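Local coordinates for protein neutral ceramidase (Pseudomonas aeruginosa, PDB 2ZWS) that hydrolyses the N-acyl bond of ceramides to give sphingosine and a free fatty acid, and also catalyses the reverse synthesis, using one zinc ion per subunit, at residues V57-D62 against V131-R136; N620-N623 against K628-E631; L163-N168 against T413-V418; V574-D579 against I600-P605. All blocks are in the same frame, centred on the assembly; numbering follows the deposited sequence. Where two conformers were deposited one is given.

Contact 1. Residues V57-D62 against V131-R136; sequences VYVNTD and VRSIER. With FMT (formic acid), chain E.
Val-57 and Val-59 meet Ile-134 in an apolar contact between strand 55-61 and helix 120-138. Both valines direct CB at the helix. Ile-134 leaves the helix at a slant, and its outer atoms close the distance. CG1 of Ile-134 lies 3.7 Å from Val-59 CG2 and 4.1 Å from Val-57 CG2. Its CD1 stays beside the same Val-59 methyl, 3.9 Å from CG2. The Ile-134 side chain crosses each valine at about a right angle. Val-59 uses both branches. CG1, anti to the backbone N (chi1 -175°), rests 3.8 Å from Ser-133 OG, and CG2, anti to the carbonyl carbon, takes the isoleucine. That hydroxyl of Ser-133 is bonded back to Ile-130 O of its own helix, which satisfies a polar atom in a buried place.

This is a helix laid on one face of the large mixed sheet of the N-terminal region. The two short segments run at 134° to each other, with axes 9.7 Å apart. Ala-42 and Ala-44 of strand 41-49 continue the helix-covered surface beside Ser-133.

A formic acid, probably from the crystallisation liquor, is met by Asn-60 near the strand's C-terminal end and by Asp-62 in the loop after it. Asn-60, inferred to bind substrate, bonds through ND2 to formate O2 at 2.8 Å. Asp-62 OD1 lies 2.9 Å from O1. Asp-62 OD2 forms a salt bridge to Arg-43.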
loop_
_atom_site.group_PDB
_atom_site.type_symbol
_atom_site.label_atom_id
_atom_site.label_comp_id
_atom_site.label_asym_id
_atom_site.label_seq_id
_atom_site.Cartn_x
_atom_site.Cartn_y
_atom_site.Cartn_z
ATOM N N VAL A 57 0.278 -16.347 6.908
ATOM C CA VAL A 57 -0.300 -15.018 7.115
ATOM C C VAL A 57 -0.002 -14.123 5.900
ATOM O O VAL A 57 1.136 -14.048 5.399
ATOM C CB VAL A 57 0.115 -14.383 8.488
ATOM C CG1 VAL A 57 1.625 -14.212 8.606
ATOM C CG2 VAL A 57 -0.625 -13.064 8.720
ATOM N N TYR A 58 -1.064 -13.468 5.434
ATOM C CA TYR A 58 -0.999 -12.495 4.356
ATOM C C TYR A 58 -1.407 -11.131 4.920
ATOM O O TYR A 58 -2.409 -11.030 5.634
ATOM C CB TYR A 58 -1.971 -12.908 3.228
ATOM C CG TYR A 58 -2.168 -11.859 2.183
ATOM C CD1 TYR A 58 -3.207 -10.924 2.279
ATOM C CD2 TYR A 58 -1.301 -11.790 1.104
ATOM C CE1 TYR A 58 -3.383 -9.931 1.325
ATOM C CE2 TYR A 58 -1.467 -10.810 0.108
ATOM C CZ TYR A 58 -2.502 -9.884 0.238
ATOM O OH TYR A 58 -2.657 -8.919 -0.733
ATOM N N VAL A 59 -0.562 -10.121 4.694
ATOM C CA VAL A 59 -0.866 -8.771 5.162
ATOM C C VAL A 59 -0.886 -7.816 3.982
ATOM O O VAL A 59 0.087 -7.764 3.211
ATOM C CB VAL A 59 0.169 -8.258 6.251
ATOM C CG1 VAL A 59 -0.256 -6.916 6.792
ATOM C CG2 VAL A 59 0.348 -9.275 7.409
ATOM N N ASN A 60 -1.998 -7.103 3.796
ATOM C CA ASN A 60 -2.016 -6.058 2.777
ATOM C C ASN A 60 -1.978 -4.685 3.466
ATOM O O ASN A 60 -2.647 -4.477 4.481
ATOM C CB ASN A 60 -3.256 -6.160 1.858
ATOM C CG ASN A 60 -3.100 -5.374 0.567
ATOM O OD1 ASN A 60 -2.092 -5.480 -0.143
ATOM N ND2 ASN A 60 -4.126 -4.633 0.239
ATOM N N THR A 61 -1.133 -3.787 2.958
ATOM C CA THR A 61 -0.861 -2.519 3.615
ATOM C C THR A 61 -1.229 -1.317 2.731
ATOM O O THR A 61 -1.007 -1.320 1.492
ATOM C CB THR A 61 0.652 -2.411 3.993
ATOM O OG1 THR A 61 1.461 -2.435 2.794
ATOM C CG2 THR A 61 1.064 -3.555 4.983
ATOM N N ASP A 62 -1.767 -0.280 3.376
ATOM C CA ASP A 62 -2.082 0.975 2.699
ATOM C C ASP A 62 -0.804 1.841 2.488
ATOM O O ASP A 62 -0.688 2.938 3.053
ATOM C CB ASP A 62 -3.129 1.771 3.500
ATOM C CG ASP A 62 -4.517 1.135 3.519
ATOM O OD1 ASP A 62 -5.002 0.665 2.467
ATOM O OD2 ASP A 62 -5.171 1.185 4.587
ATOM N N VAL A 131 3.338 -5.597 12.448
ATOM C CA VAL A 131 3.415 -6.615 13.503
ATOM C C VAL A 131 2.128 -6.607 14.366
ATOM O O VAL A 131 1.563 -7.657 14.645
ATOM C CB VAL A 131 4.690 -6.419 14.362
ATOM C CG1 VAL A 131 4.680 -7.370 15.598
ATOM C CG2 VAL A 131 5.941 -6.630 13.519
ATOM N N ARG A 132 1.624 -5.434 14.726
ATOM C CA ARG A 132 0.412 -5.353 15.558
ATOM C C ARG A 132 -0.781 -5.961 14.817
ATOM O O ARG A 132 -1.621 -6.613 15.401
ATOM C CB ARG A 132 0.139 -3.895 15.888
ATOM C CG ARG A 132 -0.922 -3.671 16.964
ATOM C CD ARG A 132 -1.152 -2.135 17.248
ATOM N NE ARG A 132 0.096 -1.371 17.152
ATOM C CZ ARG A 132 0.383 -0.445 16.227
ATOM N NH1 ARG A 132 -0.524 -0.038 15.304
ATOM N NH2 ARG A 132 1.598 0.102 16.253
ATOM N N SER A 133 -0.839 -5.795 13.494
ATOM C CA SER A 133 -1.992 -6.361 12.733
ATOM C C SER A 133 -1.989 -7.898 12.806
ATOM O O SER A 133 -3.054 -8.536 12.926
ATOM C CB SER A 133 -2.022 -5.844 11.284
ATOM O OG SER A 133 -1.022 -6.450 10.507
ATOM N N ILE A 134 -0.793 -8.495 12.781
ATOM C CA ILE A 134 -0.651 -9.951 12.850
ATOM C C ILE A 134 -0.981 -10.437 14.240
ATOM O O ILE A 134 -1.685 -11.432 14.391
ATOM C CB ILE A 134 0.770 -10.380 12.412
ATOM C CG1 ILE A 134 1.019 -10.056 10.920
ATOM C CG2 ILE A 134 1.019 -11.898 12.598
ATOM C CD1 ILE A 134 2.530 -10.123 10.472
ATOM N N GLU A 135 -0.520 -9.708 15.249
ATOM C CA GLU A 135 -0.845 -10.027 16.642
ATOM C C GLU A 135 -2.352 -10.015 16.864
ATOM O O GLU A 135 -2.909 -10.907 17.543
ATOM C CB GLU A 135 -0.166 -9.018 17.550
ATOM C CG GLU A 135 1.318 -9.200 17.571
ATOM C CD GLU A 135 2.002 -8.195 18.488
ATOM O OE1 GLU A 135 1.490 -7.065 18.654
ATOM O OE2 GLU A 135 3.065 -8.539 19.027
ATOM N N ARG A 136 -3.021 -9.006 16.302
ATOM C CA ARG A 136 -4.463 -8.910 16.434
ATOM C C ARG A 136 -5.161 -10.043 15.704
ATOM O O ARG A 136 -6.095 -10.634 16.235
ATOM C CB ARG A 136 -4.994 -7.558 15.970
ATOM C CG ARG A 136 -4.511 -6.452 16.867
ATOM C CD ARG A 136 -4.851 -5.073 16.336
ATOM N NE ARG A 136 -4.691 -4.072 17.398
ATOM C CZ ARG A 136 -4.911 -2.767 17.238
ATOM N NH1 ARG A 136 -5.271 -2.285 16.053
ATOM N NH2 ARG A 136 -4.754 -1.934 18.268
HETATM C C FMT E . -6.917 -2.347 1.100
HETATM O O1 FMT E . -6.988 -1.087 1.288
HETATM O O2 FMT E . -6.165 -3.232 1.618
#

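Contact 2. Residues N620-N623 against K628-E631; sequences NAKN and KISE
A beta hairpin of the C-terminal region, made by strands 611-622 and 629-642, closes here near its turn. Ala-621 and Ser-630 form an antiparallel hydrogen-bonded pair. Ala-621 N gives to Ser-630 O at 2.9 Å, and Ser-630 N returns a bond to Ala-621 O. A third bond, Asn-623 N to Lys-628 O at 2.9 Å, ties the strand ends next to the turn. The two flanking pairs, Asn-620 with Glu-631 and Lys-622 with Ile-629, are non-hydrogen-bonded and share one face of the sheet.

On that face Ile-629 splits its branches. CG2 lies 3.9 Å from Asn-620 CB, and CG1 lies 4.1 Å from Lys-622 CB. Lys-622 has CG anti to its backbone N (chi1 -176°) and an extended chain, which carries NZ away to Val-512 O. In the conformer given for Glu-631, its carboxylate and the Asn-620 amide stand nearly perpendicular, 87° apart. Arg-554 joins them in this conformer: its NH2 binds Asn-620 OD1 and makes a salt bridge to Glu-631 OE1. A water accepts from Asn-620 ND2 at 3.0 Å and donates a weak bond to Ile-629 O.

Both segments, 620-623 and 628-631, lie in the region 620-646, which is required for correct folding and localization. Strand 629-642 is flanked by strands 533-535 and 611-622 in its five-stranded sheet, and the loop at Asn-551 covers Lys-622 and Ile-629.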
loop_
_atom_site.group_PDB
_atom_site.type_symbol
_atom_site.label_atom_id
_atom_site.label_comp_id
_atom_site.label_asym_id
_atom_site.label_seq_id
_atom_site.Cartn_x
_atom_site.Cartn_y
_atom_site.Cartn_z
ATOM N N ASN A 620 0.113 17.314 19.955
ATOM C CA ASN A 620 1.290 17.223 20.816
ATOM C C ASN A 620 2.221 18.366 20.494
ATOM O O ASN A 620 2.350 18.760 19.327
ATOM C CB ASN A 620 2.013 15.865 20.634
ATOM C CG ASN A 620 1.112 14.682 20.946
ATOM O OD1 ASN A 620 0.310 14.275 20.098
ATOM N ND2 ASN A 620 1.209 14.135 22.180
ATOM N N ALA A 621 2.861 18.909 21.526
ATOM C CA ALA A 621 3.770 20.040 21.353
ATOM C C ALA A 621 5.146 19.782 21.964
ATOM O O ALA A 621 5.247 19.087 22.970
ATOM C CB ALA A 621 3.156 21.295 21.954
ATOM N N LYS A 622 6.198 20.334 21.353
ATOM C CA LYS A 622 7.585 20.140 21.817
ATOM C C LYS A 622 8.151 21.436 22.444
ATOM O O LYS A 622 8.062 22.520 21.841
ATOM C CB LYS A 622 8.486 19.727 20.645
ATOM C CG LYS A 622 9.949 19.389 21.038
ATOM C CD LYS A 622 10.792 19.168 19.780
ATOM C CE LYS A 622 12.246 18.936 20.122
ATOM N NZ LYS A 622 13.009 18.427 18.930
ATOM N N ASN A 623 8.730 21.318 23.645
ATOM C CA ASN A 623 9.387 22.461 24.325
ATOM C C ASN A 623 10.823 22.631 23.817
ATOM O O ASN A 623 11.584 21.663 23.812
ATOM C CB ASN A 623 9.404 22.186 25.825
ATOM C CG ASN A 623 9.928 23.375 26.657
ATOM O OD1 ASN A 623 11.133 23.672 26.687
ATOM N ND2 ASN A 623 9.016 24.031 27.360
ATOM N N LYS A 628 10.984 18.238 25.746
ATOM C CA LYS A 628 9.849 17.406 26.173
ATOM C C LYS A 628 8.671 17.572 25.224
ATOM O O LYS A 628 8.365 18.680 24.787
ATOM C CB LYS A 628 9.406 17.754 27.595
ATOM C CG LYS A 628 8.069 17.149 28.072
ATOM C CD LYS A 628 8.055 15.636 28.157
ATOM C CE LYS A 628 6.719 15.152 28.694
ATOM N NZ LYS A 628 6.315 13.846 28.086
ATOM N N ILE A 629 8.002 16.453 24.928
ATOM C CA ILE A 629 6.809 16.461 24.084
ATOM C C ILE A 629 5.615 16.205 25.013
ATOM O O ILE A 629 5.636 15.251 25.791
ATOM C CB ILE A 629 6.914 15.413 22.947
ATOM C CG1 ILE A 629 8.034 15.821 21.954
ATOM C CG2 ILE A 629 5.525 15.249 22.253
ATOM C CD1 ILE A 629 8.617 14.668 21.187
ATOM N N SER A 630 4.621 17.099 24.952
ATOM C CA SER A 630 3.432 17.042 25.812
ATOM C C SER A 630 2.156 16.903 25.004
ATOM O O SER A 630 2.108 17.291 23.835
ATOM C CB SER A 630 3.301 18.319 26.665
ATOM O OG SER A 630 4.462 18.594 27.436
ATOM N N GLU A 631 1.119 16.389 25.653
ATOM C CA GLU A 631 -0.216 16.309 25.084
ATOM C C GLU A 631 -0.909 17.658 25.147
ATOM O O GLU A 631 -0.878 18.310 26.191
ATOM C CB GLU A 631 -1.054 15.298 25.869
ATOM C CG GLU A 631 -2.518 15.213 25.448
ATOM C CD GLU A 631 -2.698 14.711 24.020
ATOM O OE1 GLU A 631 -1.878 13.862 23.588
ATOM O OE2 GLU A 631 -3.661 15.156 23.338
HETATM O O HOH W 1 3.126 13.656 24.431
#

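Contact 3. Residues L163-N168 against T413-V418; sequences LSHLKN and TVMAGV
Met-415 CG touches both the His-165 ring, 3.7 Å from CE1, and the Asn-168 amide, 3.5 Å from ND2; its CB lies beside the amide. The approach to the ring is oblique, and SD stands 5.0 Å from the centroid of the His-165 ring. The Asn-168 and Met-415 side chains run alongside each other, pointing opposite ways. The methionine is bent at chi2 (-40°) and again at chi3. Its methyl end leads away, while SD stays 3.9 Å from His-165 CE1.

The imidazole is held at both nitrogens. ND1 meets a water in the ring plane at 2.9 Å, and this water accepts from Met-415 N. NE2 is bonded to Tyr-174 O. Asn-168 ND2 reaches back 2.9 Å to His-165 O, across a type I turn. That oxygen also accepts from Asn-168 N, on the same face of its plane. ND2 also binds Glu-454, while OD1 binds Thr-451.

Thr-413 is the N-cap of helix 414-428, with OG1 accepting from Ala-416 N at 3.3 Å. The contact joins helix 162-165 and the turn after it to the start of helix 414-428. Helix 452-457 packs against both segments through Glu-453, Glu-454 and Ala-457.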
loop_
_atom_site.group_PDB
_atom_site.type_symbol
_atom_site.label_atom_id
_atom_site.label_comp_id
_atom_site.label_asym_id
_atom_site.label_seq_id
_atom_site.Cartn_x
_atom_site.Cartn_y
_atom_site.Cartn_z
ATOM N N LEU A 163 0.610 1.732 -26.320
ATOM C CA LEU A 163 1.494 1.504 -27.463
ATOM C C LEU A 163 2.412 0.301 -27.209
ATOM O O LEU A 163 2.615 -0.530 -28.102
ATOM C CB LEU A 163 2.318 2.762 -27.724
ATOM C CG LEU A 163 3.353 2.734 -28.840
ATOM C CD1 LEU A 163 3.458 4.144 -29.353
ATOM C CD2 LEU A 163 4.702 2.249 -28.335
ATOM N N SER A 164 2.955 0.208 -25.986
ATOM C CA SER A 164 3.862 -0.879 -25.618
ATOM C C SER A 164 3.099 -2.188 -25.462
ATOM O O SER A 164 3.575 -3.246 -25.867
ATOM C CB SER A 164 4.581 -0.555 -24.297
ATOM O OG SER A 164 5.446 0.550 -24.434
ATOM N N HIS A 165 1.903 -2.108 -24.886
ATOM C CA HIS A 165 1.085 -3.301 -24.656
ATOM C C HIS A 165 0.774 -4.004 -25.989
ATOM O O HIS A 165 0.789 -5.228 -26.088
ATOM C CB HIS A 165 -0.215 -2.932 -23.951
ATOM C CG HIS A 165 -1.178 -4.071 -23.784
ATOM N ND1 HIS A 165 -1.044 -5.030 -22.799
ATOM C CD2 HIS A 165 -2.288 -4.405 -24.487
ATOM C CE1 HIS A 165 -2.048 -5.889 -22.891
ATOM N NE2 HIS A 165 -2.807 -5.543 -23.923
ATOM N N LEU A 166 0.496 -3.189 -26.999
ATOM C CA LEU A 166 0.151 -3.681 -28.330
ATOM C C LEU A 166 1.324 -4.302 -29.064
ATOM O O LEU A 166 1.123 -4.893 -30.138
ATOM C CB LEU A 166 -0.474 -2.556 -29.156
ATOM C CG LEU A 166 -1.792 -2.012 -28.601
ATOM C CD1 LEU A 166 -2.229 -0.759 -29.381
ATOM C CD2 LEU A 166 -2.885 -3.055 -28.609
ATOM N N LYS A 167 2.538 -4.166 -28.530
ATOM C CA LYS A 167 3.696 -4.823 -29.143
ATOM C C LYS A 167 3.755 -6.310 -28.800
ATOM O O LYS A 167 4.535 -7.049 -29.396
ATOM C CB LYS A 167 5.019 -4.157 -28.747
ATOM C CG LYS A 167 5.172 -2.667 -29.081
ATOM C CD LYS A 167 5.087 -2.392 -30.572
ATOM C CE LYS A 167 5.634 -1.006 -30.886
ATOM N NZ LYS A 167 5.183 -0.518 -32.221
ATOM N N ASN A 168 2.965 -6.760 -27.816
ATOM C CA ASN A 168 2.928 -8.180 -27.465
ATOM C C ASN A 168 2.143 -8.975 -28.503
ATOM O O ASN A 168 1.084 -8.533 -28.936
ATOM C CB ASN A 168 2.292 -8.381 -26.090
ATOM C CG ASN A 168 3.111 -7.744 -24.972
ATOM O OD1 ASN A 168 4.258 -8.123 -24.725
ATOM N ND2 ASN A 168 2.520 -6.756 -24.310
ATOM N N THR A 413 3.543 -5.249 -15.609
ATOM C CA THR A 413 2.508 -4.867 -16.555
ATOM C C THR A 413 1.555 -6.029 -16.741
ATOM O O THR A 413 1.851 -7.154 -16.341
ATOM C CB THR A 413 3.087 -4.586 -17.922
ATOM O OG1 THR A 413 3.786 -5.757 -18.378
ATOM C CG2 THR A 413 4.017 -3.382 -17.872
ATOM N N VAL A 414 0.407 -5.752 -17.357
ATOM C CA VAL A 414 -0.620 -6.794 -17.555
ATOM C C VAL A 414 0.013 -8.070 -18.148
ATOM O O VAL A 414 -0.104 -9.147 -17.568
ATOM C CB VAL A 414 -1.788 -6.284 -18.448
ATOM C CG1 VAL A 414 -2.743 -7.443 -18.861
ATOM C CG2 VAL A 414 -2.558 -5.161 -17.735
ATOM N N MET A 415 0.687 -7.957 -19.299
ATOM C CA MET A 415 1.189 -9.163 -19.955
ATOM C C MET A 415 2.375 -9.767 -19.213
ATOM O O MET A 415 2.590 -10.998 -19.263
ATOM C CB MET A 415 1.547 -8.905 -21.430
ATOM C CG MET A 415 0.352 -8.607 -22.341
ATOM S SD MET A 415 -1.130 -9.622 -22.004
ATOM C CE MET A 415 -0.562 -11.327 -22.234
ATOM N N ALA A 416 3.145 -8.942 -18.500
ATOM C CA ALA A 416 4.269 -9.513 -17.733
ATOM C C ALA A 416 3.719 -10.439 -16.639
ATOM O O ALA A 416 4.240 -11.544 -16.417
ATOM C CB ALA A 416 5.171 -8.422 -17.171
ATOM N N GLY A 417 2.643 -10.005 -16.001
ATOM C CA GLY A 417 2.007 -10.809 -14.953
ATOM C C GLY A 417 1.220 -11.979 -15.514
ATOM O O GLY A 417 1.305 -13.120 -15.012
ATOM N N VAL A 418 0.450 -11.706 -16.571
ATOM C CA VAL A 418 -0.344 -12.763 -17.210
ATOM C C VAL A 418 0.536 -13.918 -17.712
ATOM O O VAL A 418 0.193 -15.078 -17.538
ATOM C CB VAL A 418 -1.253 -12.221 -18.350
ATOM C CG1 VAL A 418 -1.885 -13.381 -19.130
ATOM C CG2 VAL A 418 -2.332 -11.333 -17.761
HETATM O O HOH W 2 0.911 -5.355 -20.738
#

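Contact 4. Residues V574-D579 against I600-P605; sequences VTVATD and ISWSIP. Unlike the reference sequence in segment 574-579: Val-574 (reference Glu).
Two successive residues of one strand, Val-576 and Ala-577, both direct CB at the same tryptophan, Trp-602. A classic beta bulge makes this possible. Val-576 and Ala-577 both face Val-562 on strand 560-566, and the extra residue disturbs the usual alternation of the edge strand 574-578. The backbone of Val-576 shows it, with psi at -11° in place of an extended value.

The contact is small and apolar. Val-576 CG2 lies 4.3 Å from Trp-602 CZ2, on the six-membered ring. Ala-577 CB lies 4.4 Å from Trp-602 NE1, on the five-membered ring. Both methyls approach the indole obliquely. With chi1 at -178° the indole of Trp-602 swings opposite the backbone N and extends toward strand 574-578. On its own segment, Ile-604 CG1 sits 3.7 Å over one face of the indole, nearer its border than its middle. The ring of Tyr-613 also meets the indole, with the planes at about 50°.

The bulge leads directly into a metal site. Asp-579 binds the magnesium ion together with His-37, Asp-581 and Thr-584. The Ala-577 side chain is about 4 Å from those of Asp-581 and Thr-584. Asp-581 OD2 accepts from Thr-578 N, and Thr-584 OG1 is bonded to Thr-578 O. These bonds tie Thr-578 to two metal ligands. Asp-579 OD1 also forms a salt bridge to Arg-39.

Strands 574-578 and 595-603 belong to different sheets, so the contact bridges the two layers of the beta-sandwich. Trp-602 lies between them, touching Val-562 of strand 560-566 and Thr-584 of strand 584-591.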
loop_
_atom_site.group_PDB
_atom_site.type_symbol
_atom_site.label_atom_id
_atom_site.label_comp_id
_atom_site.label_asym_id
_atom_site.label_seq_id
_atom_site.Cartn_x
_atom_site.Cartn_y
_atom_site.Cartn_z
ATOM N N VAL A 574 -20.923 10.797 22.654
ATOM C CA VAL A 574 -20.586 9.630 21.830
ATOM C C VAL A 574 -19.858 10.104 20.577
ATOM O O VAL A 574 -20.354 10.955 19.837
ATOM C CB VAL A 574 -21.833 8.791 21.433
ATOM C CG1 VAL A 574 -21.486 7.758 20.336
ATOM C CG2 VAL A 574 -22.431 8.092 22.650
ATOM N N THR A 575 -18.679 9.543 20.344
ATOM C CA THR A 575 -17.914 9.915 19.154
ATOM C C THR A 575 -18.546 9.259 17.937
ATOM O O THR A 575 -18.857 8.058 17.928
ATOM C CB THR A 575 -16.368 9.660 19.286
ATOM O OG1 THR A 575 -15.744 9.667 17.988
ATOM C CG2 THR A 575 -16.061 8.353 19.985
ATOM N N VAL A 576 -18.806 10.081 16.925
ATOM C CA VAL A 576 -19.410 9.619 15.675
ATOM C C VAL A 576 -18.447 9.685 14.485
ATOM O O VAL A 576 -18.743 9.144 13.416
ATOM C CB VAL A 576 -20.716 10.381 15.297
ATOM C CG1 VAL A 576 -21.815 10.181 16.379
ATOM C CG2 VAL A 576 -20.438 11.864 15.015
ATOM N N ALA A 577 -17.306 10.344 14.666
ATOM C CA ALA A 577 -16.283 10.358 13.612
ATOM C C ALA A 577 -14.909 10.652 14.189
ATOM O O ALA A 577 -14.775 11.365 15.187
ATOM C CB ALA A 577 -16.645 11.349 12.523
ATOM N N THR A 578 -13.894 10.079 13.544
ATOM C CA THR A 578 -12.516 10.166 13.960
ATOM C C THR A 578 -11.710 10.694 12.752
ATOM O O THR A 578 -12.295 10.915 11.684
ATOM C CB THR A 578 -12.114 8.745 14.447
ATOM O OG1 THR A 578 -12.446 8.624 15.835
ATOM C CG2 THR A 578 -10.676 8.447 14.246
ATOM N N ASP A 579 -10.388 10.858 12.883
ATOM C CA ASP A 579 -9.604 11.302 11.723
ATOM C C ASP A 579 -9.510 10.245 10.609
ATOM O O ASP A 579 -9.116 10.572 9.498
ATOM C CB ASP A 579 -8.222 11.901 12.104
ATOM C CG ASP A 579 -7.236 10.882 12.684
ATOM O OD1 ASP A 579 -7.422 9.643 12.499
ATOM O OD2 ASP A 579 -6.217 11.339 13.265
ATOM N N ILE A 600 -9.837 21.447 11.020
ATOM C CA ILE A 600 -10.579 20.191 11.025
ATOM C C ILE A 600 -11.930 20.431 10.377
ATOM O O ILE A 600 -12.630 21.399 10.678
ATOM C CB ILE A 600 -10.724 19.649 12.443
ATOM C CG1 ILE A 600 -9.363 19.168 12.958
ATOM C CG2 ILE A 600 -11.785 18.558 12.500
ATOM C CD1 ILE A 600 -9.259 19.141 14.470
ATOM N N SER A 601 -12.294 19.552 9.456
ATOM C CA SER A 601 -13.587 19.688 8.819
ATOM C C SER A 601 -14.374 18.411 8.889
ATOM O O SER A 601 -13.796 17.306 8.976
ATOM C CB SER A 601 -13.422 20.124 7.372
ATOM O OG SER A 601 -12.719 19.152 6.631
ATOM N N TRP A 602 -15.693 18.567 8.835
ATOM C CA TRP A 602 -16.620 17.437 8.826
ATOM C C TRP A 602 -17.691 17.720 7.788
ATOM O O TRP A 602 -18.451 18.688 7.912
ATOM C CB TRP A 602 -17.252 17.276 10.205
ATOM C CG TRP A 602 -18.214 16.101 10.334
ATOM C CD1 TRP A 602 -18.086 14.867 9.754
ATOM C CD2 TRP A 602 -19.425 16.056 11.126
ATOM N NE1 TRP A 602 -19.152 14.051 10.143
ATOM C CE2 TRP A 602 -19.980 14.758 10.965
ATOM C CE3 TRP A 602 -20.099 16.988 11.943
ATOM C CZ2 TRP A 602 -21.177 14.354 11.599
ATOM C CZ3 TRP A 602 -21.297 16.571 12.595
ATOM C CH2 TRP A 602 -21.811 15.268 12.410
ATOM N N SER A 603 -17.761 16.879 6.765
ATOM C CA SER A 603 -18.851 16.951 5.810
ATOM C C SER A 603 -19.963 16.047 6.322
ATOM O O SER A 603 -19.796 14.830 6.375
ATOM C CB SER A 603 -18.354 16.526 4.435
ATOM O OG SER A 603 -17.341 17.426 3.988
ATOM N N ILE A 604 -21.087 16.648 6.724
ATOM C CA ILE A 604 -22.147 15.926 7.445
ATOM C C ILE A 604 -22.905 15.036 6.464
ATOM O O ILE A 604 -23.567 15.551 5.561
ATOM C CB ILE A 604 -23.135 16.923 8.134
ATOM C CG1 ILE A 604 -22.397 17.858 9.093
ATOM C CG2 ILE A 604 -24.226 16.162 8.877
ATOM C CD1 ILE A 604 -23.112 19.169 9.331
ATOM N N PRO A 605 -22.763 13.696 6.609
ATOM C CA PRO A 605 -23.337 12.784 5.610
ATOM C C PRO A 605 -24.827 12.504 5.809
ATOM O O PRO A 605 -25.333 12.680 6.910
ATOM C CB PRO A 605 -22.534 11.502 5.835
ATOM C CG PRO A 605 -22.304 11.484 7.302
ATOM C CD PRO A 605 -22.029 12.959 7.658
#

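Overall arrangement
Contacts 1 and 3 lie in the N-terminal catalytic region, with centres 32 Å apart. Contacts 2 and 4 lie in the C-terminal beta-sandwich, with centres 25 Å apart. Contact 1 sets a helix on the large mixed sheet, and contact 3 joins two helices, with Val-414 about 12 Å from the zinc ion. Contact 4 links the two sandwich sheets beside the magnesium site. Contact 2 closes a hairpin in the five-stranded sheet that contact 4 also reaches. Along the chain, contacts 1, 3, 4 and 2 close in that order. The centres of contacts 2 and 3 are about 52 Å apart, with the middle of the chain between them. Magnesium, bound by His-37 and three C-terminal residues, connects the two regions.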